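FAD-dependent pyridine nucleotide-disulphide oxidoreductase (Desulfovibrio vulgaris, PDB 3IWA) probably oxidises NAD(P)H and passes the electrons through FAD to an acceptor, as do related pyridine nucleotide-disulphide oxidoreductases. Local coordinates at residues 121-126 / 140-145; 256-261 / 271-276; 171-176 / 340-345; 9-14 / 31-36. All blocks are in the same frame, centred on the assembly; numbering follows the deposited sequence.

Contact 1. Residues 121-126 / 140-145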
loop_
_atom_site.group_PDB
_atom_site.type_symbol
_atom_site.label_atom_id
_atom_site.label_comp_id
_atom_site.label_asym_id
_atom_site.label_seq_id
_atom_site.Cartn_x
_atom_site.Cartn_y
_atom_site.Cartn_z
ATOM N N LEU A 121 9.188 -18.083 -23.302
ATOM C CA LEU A 121 10.412 -18.016 -24.054
ATOM C C LEU A 121 11.410 -17.022 -23.527
ATOM O O LEU A 121 12.536 -17.019 -23.992
ATOM C CB LEU A 121 10.123 -17.679 -25.521
ATOM C CG LEU A 121 9.106 -18.573 -26.218
ATOM C CD1 LEU A 121 8.909 -18.085 -27.617
ATOM C CD2 LEU A 121 9.545 -20.001 -26.200
ATOM N N GLY A 122 11.018 -16.159 -22.589
ATOM C CA GLY A 122 11.972 -15.214 -22.001
ATOM C C GLY A 122 12.454 -14.164 -22.997
ATOM O O GLY A 122 11.828 -13.913 -24.034
ATOM N N SER A 123 13.576 -13.550 -22.692
ATOM C CA SER A 123 14.087 -12.483 -23.517
ATOM C C SER A 123 15.569 -12.735 -23.786
ATOM O O SER A 123 16.134 -13.685 -23.258
ATOM C CB SER A 123 13.892 -11.165 -22.777
ATOM O OG SER A 123 14.480 -11.270 -21.493
ATOM N N LYS A 124 16.169 -11.880 -24.613
ATOM C CA LYS A 124 17.607 -11.900 -24.915
ATOM C C LYS A 124 18.143 -10.500 -24.682
ATOM O O LYS A 124 17.444 -9.502 -24.942
ATOM C CB LYS A 124 17.918 -12.327 -26.375
ATOM C CG LYS A 124 16.771 -12.052 -27.380
ATOM C CD LYS A 124 17.200 -11.858 -28.847
ATOM C CE LYS A 124 15.978 -11.445 -29.708
ATOM N NZ LYS A 124 16.292 -11.006 -31.114
ATOM N N ALA A 125 19.385 -10.449 -24.202
ATOM C CA ALA A 125 20.094 -9.213 -23.937
ATOM C C ALA A 125 20.297 -8.432 -25.237
ATOM O O ALA A 125 20.665 -9.008 -26.284
ATOM C CB ALA A 125 21.439 -9.497 -23.236
ATOM N N ASN A 126 19.987 -7.137 -25.186
ATOM C CA ASN A 126 20.371 -6.236 -26.268
ATOM C C ASN A 126 21.916 -6.115 -26.280
ATOM O O ASN A 126 22.572 -5.896 -25.234
ATOM C CB ASN A 126 19.722 -4.857 -26.115
ATOM C CG ASN A 126 18.218 -4.846 -26.449
ATOM O OD1 ASN A 126 17.640 -5.836 -26.904
ATOM N ND2 ASN A 126 17.589 -3.695 -26.228
ATOM N N PRO A 140 25.550 -11.701 -20.554
ATOM C CA PRO A 140 24.224 -11.120 -20.582
ATOM C C PRO A 140 23.505 -11.520 -19.314
ATOM O O PRO A 140 23.678 -12.641 -18.854
ATOM C CB PRO A 140 23.555 -11.818 -21.777
ATOM C CG PRO A 140 24.149 -13.191 -21.779
ATOM C CD PRO A 140 25.587 -12.997 -21.265
ATOM N N VAL A 141 22.741 -10.602 -18.738
ATOM C CA VAL A 141 21.849 -10.928 -17.616
ATOM C C VAL A 141 20.487 -10.271 -17.873
ATOM O O VAL A 141 20.366 -9.052 -17.799
ATOM C CB VAL A 141 22.463 -10.470 -16.273
ATOM C CG1 VAL A 141 21.487 -10.724 -15.117
ATOM C CG2 VAL A 141 23.801 -11.180 -16.060
ATOM N N THR A 142 19.489 -11.082 -18.226
ATOM C CA THR A 142 18.176 -10.572 -18.675
ATOM C C THR A 142 17.082 -10.621 -17.609
ATOM O O THR A 142 15.973 -10.144 -17.827
ATOM C CB THR A 142 17.636 -11.370 -19.903
ATOM O OG1 THR A 142 17.351 -12.737 -19.521
ATOM C CG2 THR A 142 18.631 -11.317 -21.080
ATOM N N ASN A 143 17.373 -11.247 -16.484
ATOM C CA ASN A 143 16.390 -11.375 -15.414
ATOM C C ASN A 143 17.078 -11.658 -14.075
ATOM O O ASN A 143 18.264 -12.012 -14.021
ATOM C CB ASN A 143 15.326 -12.447 -15.760
ATOM C CG ASN A 143 15.904 -13.863 -15.829
ATOM O OD1 ASN A 143 16.475 -14.353 -14.862
ATOM N ND2 ASN A 143 15.731 -14.525 -16.966
ATOM N N LEU A 144 16.314 -11.484 -13.007
ATOM C CA LEU A 144 16.811 -11.581 -11.643
ATOM C C LEU A 144 17.314 -12.970 -11.281
ATOM O O LEU A 144 18.221 -13.109 -10.449
ATOM C CB LEU A 144 15.687 -11.192 -10.661
ATOM C CG LEU A 144 15.463 -9.706 -10.479
ATOM C CD1 LEU A 144 14.554 -9.498 -9.261
ATOM C CD2 LEU A 144 16.834 -9.022 -10.251
ATOM N N ASP A 145 16.711 -13.998 -11.877
ATOM C CA ASP A 145 17.183 -15.376 -11.694
ATOM C C ASP A 145 18.552 -15.542 -12.287
ATOM O O ASP A 145 19.410 -16.192 -11.703
ATOM C CB ASP A 145 16.249 -16.393 -12.365
ATOM C CG ASP A 145 14.977 -16.654 -11.564
ATOM O OD1 ASP A 145 14.854 -16.123 -10.425
ATOM O OD2 ASP A 145 14.106 -17.400 -12.087
#
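T142, which carries most of this contact, is anchored from its own side through its backbone: its N is hydrogen-bonded to OE2 of E146 in the following helix. Its side chain packs against strand 123-125. OG1 stands between the backbone N and the carbonyl carbon (chi1 66°); CG2, anti to the carbonyl carbon, lies over the peptide joining K124 to A125, 3.3 Å from A125 N and 3.7 Å from K124 C. On the other branch the hydroxyl lies near S123, but what touches most closely there is S123 OG against T142 CB, at 3.5 Å. The S123 side chain, whose hydroxyl likewise stands between its backbone N and carbonyl carbon, also rests on V256 and D294. Further along the strand A125 CB meets P140 CB at 3.5 Å, tighter than usual for two carbons, while A125 CB and T142 CG2 stand 4.0 Å apart. No hydrogen bond crosses the interface, which mixes carbon contacts with a hydroxyl and a peptide nitrogen. N143 occupies the N-cap of helix 144-153, with OD1 bonded to E146 N. Strand 123-125 pairs antiparallel with 256-258, and P140 ends the outer strand of a five-stranded parallel sheet. Such a two-stranded link beside a Rossmann-like sheet is consistent with the connection between FAD and NAD(P)H domains in this reductase family.

Contact 2. Residues 256-261 / 271-276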
loop_
_atom_site.group_PDB
_atom_site.type_symbol
_atom_site.label_atom_id
_atom_site.label_comp_id
_atom_site.label_asym_id
_atom_site.label_seq_id
_atom_site.Cartn_x
_atom_site.Cartn_y
_atom_site.Cartn_z
ATOM N N VAL A 256 16.418 -5.623 -23.019
ATOM C CA VAL A 256 16.158 -6.931 -23.564
ATOM C C VAL A 256 15.175 -6.867 -24.702
ATOM O O VAL A 256 14.444 -5.890 -24.846
ATOM C CB VAL A 256 15.587 -7.842 -22.470
ATOM C CG1 VAL A 256 16.549 -7.875 -21.255
ATOM C CG2 VAL A 256 14.156 -7.389 -22.052
ATOM N N SER A 257 15.187 -7.901 -25.535
ATOM C CA SER A 257 14.187 -8.069 -26.576
ATOM C C SER A 257 13.544 -9.417 -26.372
ATOM O O SER A 257 14.198 -10.338 -25.888
ATOM C CB SER A 257 14.800 -7.984 -27.975
ATOM O OG SER A 257 14.530 -6.711 -28.561
ATOM N N PRO A 258 12.257 -9.539 -26.727
ATOM C CA PRO A 258 11.593 -10.812 -26.563
ATOM C C PRO A 258 12.246 -11.897 -27.425
ATOM O O PRO A 258 12.519 -11.671 -28.598
ATOM C CB PRO A 258 10.155 -10.520 -27.031
ATOM C CG PRO A 258 9.996 -9.077 -26.962
ATOM C CD PRO A 258 11.339 -8.508 -27.237
ATOM N N ASN A 259 12.483 -13.058 -26.823
ATOM C CA ASN A 259 13.104 -14.202 -27.499
ATOM C C ASN A 259 12.084 -15.037 -28.302
ATOM O O ASN A 259 11.891 -16.197 -28.014
ATOM C CB ASN A 259 13.789 -15.088 -26.442
ATOM C CG ASN A 259 14.687 -16.201 -27.064
ATOM O OD1 ASN A 259 15.038 -16.125 -28.226
ATOM N ND2 ASN A 259 15.060 -17.218 -26.264
ATOM N N THR A 260 11.480 -14.434 -29.323
ATOM C CA THR A 260 10.237 -14.934 -29.954
ATOM C C THR A 260 10.336 -15.513 -31.418
ATOM O O THR A 260 9.312 -15.712 -32.091
ATOM C CB THR A 260 9.162 -13.813 -29.918
ATOM O OG1 THR A 260 9.728 -12.639 -30.467
ATOM C CG2 THR A 260 8.745 -13.499 -28.487
ATOM N N GLN A 261 11.541 -15.847 -31.877
ATOM C CA GLN A 261 11.694 -16.431 -33.222
ATOM C C GLN A 261 10.729 -17.599 -33.493
ATOM O O GLN A 261 10.104 -17.657 -34.543
ATOM C CB GLN A 261 13.123 -16.879 -33.505
ATOM C CG GLN A 261 13.358 -17.276 -34.994
ATOM C CD GLN A 261 13.187 -16.094 -35.987
ATOM O OE1 GLN A 261 13.667 -14.990 -35.729
ATOM N NE2 GLN A 261 12.515 -16.338 -37.132
ATOM N N ASP A 271 4.014 -7.909 -31.813
ATOM C CA ASP A 271 4.078 -6.455 -31.954
ATOM C C ASP A 271 5.375 -6.066 -32.676
ATOM O O ASP A 271 6.219 -6.935 -32.925
ATOM C CB ASP A 271 3.868 -5.759 -30.577
ATOM C CG ASP A 271 5.121 -5.664 -29.719
ATOM O OD1 ASP A 271 6.203 -6.179 -30.079
ATOM O OD2 ASP A 271 5.004 -5.053 -28.634
ATOM N N PRO A 272 5.534 -4.780 -33.058
ATOM C CA PRO A 272 6.734 -4.278 -33.776
ATOM C C PRO A 272 8.067 -4.570 -33.109
ATOM O O PRO A 272 9.102 -4.629 -33.774
ATOM C CB PRO A 272 6.525 -2.766 -33.763
ATOM C CG PRO A 272 5.047 -2.617 -33.861
ATOM C CD PRO A 272 4.460 -3.767 -33.046
ATOM N N ARG A 273 8.026 -4.704 -31.795
ATOM C CA ARG A 273 9.171 -5.040 -30.951
ATOM C C ARG A 273 9.468 -6.574 -30.976
ATOM O O ARG A 273 10.514 -7.024 -30.509
ATOM C CB ARG A 273 8.807 -4.555 -29.534
ATOM C CG ARG A 273 9.914 -4.390 -28.495
ATOM C CD ARG A 273 9.348 -4.510 -27.023
ATOM N NE ARG A 273 8.395 -3.443 -26.645
ATOM C CZ ARG A 273 8.702 -2.323 -25.963
ATOM N NH1 ARG A 273 7.742 -1.444 -25.675
ATOM N NH2 ARG A 273 9.951 -2.067 -25.563
ATOM N N GLY A 274 8.531 -7.356 -31.531
ATOM C CA GLY A 274 8.579 -8.833 -31.506
ATOM C C GLY A 274 7.906 -9.487 -30.297
ATOM O O GLY A 274 8.025 -10.695 -30.101
ATOM N N ALA A 275 7.221 -8.696 -29.465
ATOM C CA ALA A 275 6.581 -9.242 -28.265
ATOM C C ALA A 275 5.306 -9.942 -28.693
ATOM O O ALA A 275 4.567 -9.422 -29.513
ATOM C CB ALA A 275 6.286 -8.145 -27.227
ATOM N N ILE A 276 5.074 -11.141 -28.166
ATOM C CA ILE A 276 3.851 -11.903 -28.446
ATOM C C ILE A 276 2.630 -11.170 -27.865
ATOM O O ILE A 276 2.634 -10.759 -26.697
ATOM C CB ILE A 276 3.948 -13.297 -27.847
ATOM C CG1 ILE A 276 5.054 -14.118 -28.530
ATOM C CG2 ILE A 276 2.630 -14.010 -27.932
ATOM C CD1 ILE A 276 5.358 -15.411 -27.825
#
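T260 OG1 donates to G274 O at 2.6 Å, a short bond and the one hydrogen bond between the two segments. The carbonyl receives it obliquely: the C=O...OG1 angle is 141° and the donor is tilted 19° from the carbonyl plane. The T260 methyl presses on the same oxygen, with CG2 3.3 Å from G274 O, and then reaches I276, where CG2 lies 3.7 Å from CG1 as the two side chains slide past each other in opposite directions. Beside this bond the P258 ring lies against the backbone of the turn. Its CG touches A275 CA at 3.7 Å and also approaches A275 CB, while P258 CB meets G274 O and P258 CD faces R273 O.

Behind these groups, a type I turn from D271 to G274 positions the accepting carbonyl. D271 OD1 takes A275 N at 2.8 Å, arriving 51° out of the carboxylate plane, and a weak bond from R273 N at 2.9 Å. Backbone bonds brace the same turn, with G274 N held by D271 O and D271 N by A275 O. Farther out, I276 is tied through its backbone to C295 and T297, and S257 to K124. Although T260 stands at the N-cap position of helix 261-266, its side chain makes no capping bond. Its hydroxyl is instead spent on a buried carbonyl, so this contact joins one polar anchor, which satisfies G274 O, to van der Waals contacts of the proline ring and threonine methyl with backbone and aliphatic atoms.

Contact 3. Residues 171-176 / 340-345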
loop_
_atom_site.group_PDB
_atom_site.type_symbol
_atom_site.label_atom_id
_atom_site.label_comp_id
_atom_site.label_asym_id
_atom_site.label_seq_id
_atom_site.Cartn_x
_atom_site.Cartn_y
_atom_site.Cartn_z
ATOM N N GLY A 171 21.291 -3.911 -13.863
ATOM C CA GLY A 171 22.631 -3.358 -13.692
ATOM C C GLY A 171 22.932 -2.941 -12.257
ATOM O O GLY A 171 23.974 -3.278 -11.696
ATOM N N LEU A 172 22.016 -2.208 -11.646
ATOM C CA LEU A 172 22.294 -1.668 -10.333
ATOM C C LEU A 172 22.315 -2.766 -9.303
ATOM O O LEU A 172 23.168 -2.760 -8.444
ATOM C CB LEU A 172 21.281 -0.595 -9.936
ATOM C CG LEU A 172 21.257 0.706 -10.733
ATOM C CD1 LEU A 172 20.639 1.760 -9.830
ATOM C CD2 LEU A 172 22.632 1.110 -11.159
ATOM N N GLU A 173 21.384 -3.714 -9.384
ATOM C CA GLU A 173 21.400 -4.853 -8.440
ATOM C C GLU A 173 22.715 -5.643 -8.548
ATOM O O GLU A 173 23.246 -6.085 -7.541
ATOM C CB GLU A 173 20.210 -5.806 -8.650
ATOM C CG GLU A 173 18.797 -5.166 -8.550
ATOM C CD GLU A 173 18.161 -5.354 -7.181
ATOM O OE1 GLU A 173 18.712 -4.809 -6.187
ATOM O OE2 GLU A 173 17.108 -6.042 -7.099
ATOM N N MET A 174 23.207 -5.833 -9.778
ATOM C CA MET A 174 24.472 -6.537 -9.994
ATOM C C MET A 174 25.627 -5.690 -9.438
ATOM O O MET A 174 26.517 -6.227 -8.795
ATOM C CB MET A 174 24.715 -6.855 -11.478
ATOM C CG MET A 174 23.902 -8.022 -12.050
ATOM S SD MET A 174 24.440 -9.672 -11.567
ATOM C CE MET A 174 26.084 -9.368 -10.947
ATOM N N ALA A 175 25.601 -4.380 -9.675
ATOM C CA ALA A 175 26.673 -3.501 -9.155
ATOM C C ALA A 175 26.876 -3.738 -7.667
ATOM O O ALA A 175 27.991 -3.959 -7.194
ATOM C CB ALA A 175 26.350 -2.031 -9.398
ATOM N N VAL A 176 25.752 -3.670 -6.955
ATOM C CA VAL A 176 25.698 -3.784 -5.506
ATOM C C VAL A 176 26.153 -5.176 -5.055
ATOM O O VAL A 176 26.997 -5.284 -4.202
ATOM C CB VAL A 176 24.265 -3.491 -4.999
ATOM C CG1 VAL A 176 24.111 -3.863 -3.523
ATOM C CG2 VAL A 176 23.908 -2.020 -5.235
ATOM N N TRP A 340 8.044 -1.463 -8.920
ATOM C CA TRP A 340 9.412 -1.973 -8.807
ATOM C C TRP A 340 10.019 -1.506 -7.488
ATOM O O TRP A 340 9.546 -0.561 -6.881
ATOM C CB TRP A 340 10.289 -1.497 -9.987
ATOM C CG TRP A 340 10.383 0.007 -10.077
ATOM C CD1 TRP A 340 9.519 0.836 -10.707
ATOM C CD2 TRP A 340 11.364 0.853 -9.457
ATOM N NE1 TRP A 340 9.912 2.157 -10.535
ATOM C CE2 TRP A 340 11.018 2.179 -9.733
ATOM C CE3 TRP A 340 12.468 0.614 -8.636
ATOM C CZ2 TRP A 340 11.789 3.268 -9.277
ATOM C CZ3 TRP A 340 13.209 1.688 -8.188
ATOM C CH2 TRP A 340 12.881 2.993 -8.530
ATOM N N ALA A 341 11.060 -2.198 -7.059
ATOM C CA ALA A 341 11.861 -1.804 -5.931
ATOM C C ALA A 341 13.276 -2.292 -6.152
ATOM O O ALA A 341 13.482 -3.374 -6.705
ATOM C CB ALA A 341 11.290 -2.375 -4.655
ATOM N N VAL A 342 14.247 -1.470 -5.749
ATOM C CA VAL A 342 15.665 -1.830 -5.724
ATOM C C VAL A 342 16.258 -1.476 -4.352
ATOM O O VAL A 342 16.078 -0.361 -3.845
ATOM C CB VAL A 342 16.478 -1.064 -6.771
ATOM C CG1 VAL A 342 17.722 -1.809 -7.085
ATOM C CG2 VAL A 342 15.715 -0.895 -8.027
ATOM N N LYS A 343 16.961 -2.423 -3.755
ATOM C CA LYS A 343 17.708 -2.178 -2.543
ATOM C C LYS A 343 19.171 -1.917 -2.932
ATOM O O LYS A 343 19.777 -2.698 -3.680
ATOM C CB LYS A 343 17.565 -3.369 -1.599
ATOM C CG LYS A 343 18.504 -3.360 -0.377
ATOM C CD LYS A 343 17.872 -2.780 0.892
ATOM C CE LYS A 343 18.946 -2.476 1.967
ATOM N NZ LYS A 343 19.970 -1.468 1.514
ATOM N N LEU A 344 19.695 -0.784 -2.458
ATOM C CA LEU A 344 21.074 -0.358 -2.729
ATOM C C LEU A 344 21.892 -0.531 -1.436
ATOM O O LEU A 344 21.519 -1.309 -0.571
ATOM C CB LEU A 344 21.132 1.079 -3.306
ATOM C CG LEU A 344 20.305 1.358 -4.567
ATOM C CD1 LEU A 344 20.325 2.815 -4.919
ATOM C CD2 LEU A 344 20.813 0.540 -5.713
ATOM N N PHE A 345 23.014 0.149 -1.293
ATOM C CA PHE A 345 23.873 -0.120 -0.137
ATOM C C PHE A 345 23.176 0.285 1.145
ATOM O O PHE A 345 23.000 -0.531 2.032
ATOM C CB PHE A 345 25.221 0.557 -0.295
ATOM C CG PHE A 345 26.067 -0.087 -1.341
ATOM C CD1 PHE A 345 26.852 -1.178 -1.030
ATOM C CD2 PHE A 345 26.032 0.363 -2.646
ATOM C CE1 PHE A 345 27.632 -1.806 -2.007
ATOM C CE2 PHE A 345 26.797 -0.239 -3.636
ATOM C CZ PHE A 345 27.608 -1.330 -3.318
#
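Apolar contacts around V176 dominate. V176 and F345 reach toward each other tip to tip, with V176 CG2 3.8 Å from F345 CE2 at the ring and V176 CG1 4.3 Å above the ring plane, over its centre. The same CG2 lies 4.0 Å from L344 CD2, and these two side chains cross at about a right angle. L344 CD2 then touches L172 CD1 one turn back along the helix, while L208 and L212 of helix 202-214 extend the apolar patch.

At V342 and K343 the contact involves a carboxylate but no hydrogen bond. The chain of E173 bends at chi2 (-97°), which sets CD 3.6 Å from V342 CG1; OE1 is closer, at 3.3 Å. That oxygen also nears K343 O, but both are acceptors. The K343 ammonium turns back on its own segment, donating to L344 O at 2.6 Å from above the carbonyl plane, and D211 OD1 holds F345 N.

Helix 171-176 runs almost parallel to strand 340-343, 20° apart, with an axis separation of 8.8 Å. In this interdomain contact, a helix that follows what is probably a Rossmann-type glycine-rich turn packs against the outermost strand, within this chain, of the dimerisation domain's antiparallel sheet, consistent with the domain arrangement of the disulphide reductase family.

Contact 4. Residues 9-14 / 31-36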
loop_
_atom_site.group_PDB
_atom_site.type_symbol
_atom_site.label_atom_id
_atom_site.label_comp_id
_atom_site.label_asym_id
_atom_site.label_seq_id
_atom_site.Cartn_x
_atom_site.Cartn_y
_atom_site.Cartn_z
ATOM N N ILE A 9 7.115 -24.635 -23.165
ATOM C CA ILE A 9 8.437 -24.337 -23.684
ATOM C C ILE A 9 9.087 -23.200 -22.932
ATOM O O ILE A 9 8.673 -22.050 -23.040
ATOM C CB ILE A 9 8.402 -23.927 -25.141
ATOM C CG1 ILE A 9 7.982 -25.089 -26.012
ATOM C CG2 ILE A 9 9.788 -23.429 -25.607
ATOM C CD1 ILE A 9 7.641 -24.656 -27.361
ATOM N N GLY A 10 10.157 -23.533 -22.233
ATOM C CA GLY A 10 10.941 -22.587 -21.464
ATOM C C GLY A 10 10.791 -22.950 -20.007
ATOM O O GLY A 10 9.705 -23.305 -19.552
ATOM N N ALA A 11 11.884 -22.902 -19.270
ATOM C CA ALA A 11 11.811 -22.999 -17.816
ATOM C C ALA A 11 12.305 -21.659 -17.273
ATOM O O ALA A 11 13.491 -21.353 -17.339
ATOM C CB ALA A 11 12.652 -24.177 -17.288
ATOM N N VAL A 12 11.369 -20.834 -16.809
ATOM C CA VAL A 12 11.683 -19.525 -16.282
ATOM C C VAL A 12 11.242 -19.615 -14.815
ATOM O O VAL A 12 11.668 -20.517 -14.054
ATOM C CB VAL A 12 10.999 -18.377 -17.136
ATOM C CG1 VAL A 12 11.777 -18.081 -18.412
ATOM C CG2 VAL A 12 9.588 -18.732 -17.530
ATOM N N ALA A 13 10.442 -18.661 -14.387
ATOM C CA ALA A 13 9.543 -18.883 -13.291
ATOM C C ALA A 13 8.252 -19.333 -13.957
ATOM O O ALA A 13 7.644 -20.297 -13.533
ATOM C CB ALA A 13 9.340 -17.583 -12.495
ATOM N N LEU A 14 7.889 -18.665 -15.046
ATOM C CA LEU A 14 6.569 -18.801 -15.585
ATOM C C LEU A 14 6.135 -20.228 -15.974
ATOM O O LEU A 14 5.014 -20.622 -15.648
ATOM C CB LEU A 14 6.334 -17.812 -16.724
ATOM C CG LEU A 14 4.874 -17.789 -17.181
ATOM C CD1 LEU A 14 4.243 -16.411 -17.046
ATOM C CD2 LEU A 14 4.772 -18.300 -18.621
ATOM N N VAL A 31 1.904 -33.225 -18.680
ATOM C CA VAL A 31 2.650 -32.047 -19.044
ATOM C C VAL A 31 4.063 -32.451 -19.404
ATOM O O VAL A 31 4.686 -33.259 -18.703
ATOM C CB VAL A 31 2.738 -31.016 -17.909
ATOM C CG1 VAL A 31 3.700 -29.870 -18.292
ATOM C CG2 VAL A 31 1.371 -30.506 -17.569
ATOM N N THR A 32 4.553 -31.880 -20.506
ATOM C CA THR A 32 5.952 -31.988 -20.871
ATOM C C THR A 32 6.522 -30.568 -20.907
ATOM O O THR A 32 5.963 -29.679 -21.537
ATOM C CB THR A 32 6.107 -32.697 -22.251
ATOM O OG1 THR A 32 5.424 -33.963 -22.229
ATOM C CG2 THR A 32 7.568 -32.891 -22.602
ATOM N N MET A 33 7.640 -30.381 -20.233
ATOM C CA MET A 33 8.331 -29.111 -20.157
ATOM C C MET A 33 9.665 -29.264 -20.862
ATOM O O MET A 33 10.372 -30.233 -20.627
ATOM C CB MET A 33 8.605 -28.743 -18.703
ATOM C CG MET A 33 7.386 -28.370 -17.883
ATOM S SD MET A 33 7.825 -27.332 -16.464
ATOM C CE MET A 33 8.540 -25.925 -17.230
ATOM N N ILE A 34 10.004 -28.299 -21.705
ATOM C CA ILE A 34 11.222 -28.296 -22.468
ATOM C C ILE A 34 11.973 -27.081 -21.992
ATOM O O ILE A 34 11.387 -26.008 -21.850
ATOM C CB ILE A 34 10.910 -28.104 -23.948
ATOM C CG1 ILE A 34 10.192 -29.335 -24.510
ATOM C CG2 ILE A 34 12.164 -27.826 -24.718
ATOM C CD1 ILE A 34 9.414 -29.044 -25.789
ATOM N N ASP A 35 13.260 -27.222 -21.741
ATOM C CA ASP A 35 14.002 -26.098 -21.231
ATOM C C ASP A 35 14.427 -25.069 -22.298
ATOM O O ASP A 35 14.879 -23.972 -21.946
ATOM C CB ASP A 35 15.211 -26.578 -20.446
ATOM C CG ASP A 35 16.257 -27.221 -21.313
ATOM O OD1 ASP A 35 15.983 -27.554 -22.488
ATOM O OD2 ASP A 35 17.361 -27.399 -20.792
ATOM N N GLN A 36 14.281 -25.407 -23.578
ATOM C CA GLN A 36 14.626 -24.491 -24.693
ATOM C C GLN A 36 16.066 -23.913 -24.612
ATOM O O GLN A 36 16.308 -22.717 -24.834
ATOM C CB GLN A 36 13.592 -23.356 -24.806
ATOM C CG GLN A 36 13.609 -22.626 -26.154
ATOM C CD GLN A 36 13.081 -23.485 -27.285
ATOM O OE1 GLN A 36 12.687 -24.629 -27.074
ATOM N NE2 GLN A 36 13.047 -22.931 -28.488
#
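I9 and Q36 meet through their first torsions: I9 chi1 (-67°) sets CG1 beside the backbone N and leaves CG2 anti to it, and Q36 CG is anti to its own N (chi1 -162°) before the chain bends at chi2. The I9 CG2 methyl touches the amide end of Q36, 3.5 Å from OE1 and 3.7 Å from CD, as the side chains cross obliquely. The polar end of Q36 is held elsewhere, OE1 accepting from A89 N. The setting is a beta-alpha-beta crossover, strand 5-9, helix 14-25 and strand 30-34, of the Rossmann kind, which in this family binds FAD.

I9 and I34 pair in parallel register on the same face of the sheet, with I9 CG1 4.2 Å from I34 CD1. Just beyond, G10 N donates to I34 O at 2.8 Å, a straight bond (N-H...O 160°), and carries the pairing to the start of the loop. G10 has a positive phi, a conformation in which any side chain would be jammed against the carbonyl before it. The carboxylate of D35 is engaged elsewhere, OD1 accepting from T87 N.

M33, bent at chi3, brings CE to 3.7 Å from G10 O and 4.5 Å from A11 CB.

In the fold
Contacts 1, 2 and 4 lie within the family's nucleotide-binding part, whereas contact 3 joins that part to the dimerisation domain. Contact 2 is buried, contact 1 is a surface contact, and contacts 3 and 4 are partly buried. Contacts 1 and 2 share one two-stranded sheet, in which K124 N probably bonds S257 O at 2.8 Å. Contact 1 also abuts contact 4, with L121 CD2 on I9 CG2. Their chemistry differs with place: contacts 2 and 4 each have a hydrogen bond to a buried backbone carbonyl, but contacts 1 and 3 have none across them and rest on van der Waals contact, with polar atoms among those that touch. Contacts 3 and 4 are most remote, their centres about 28 Å apart.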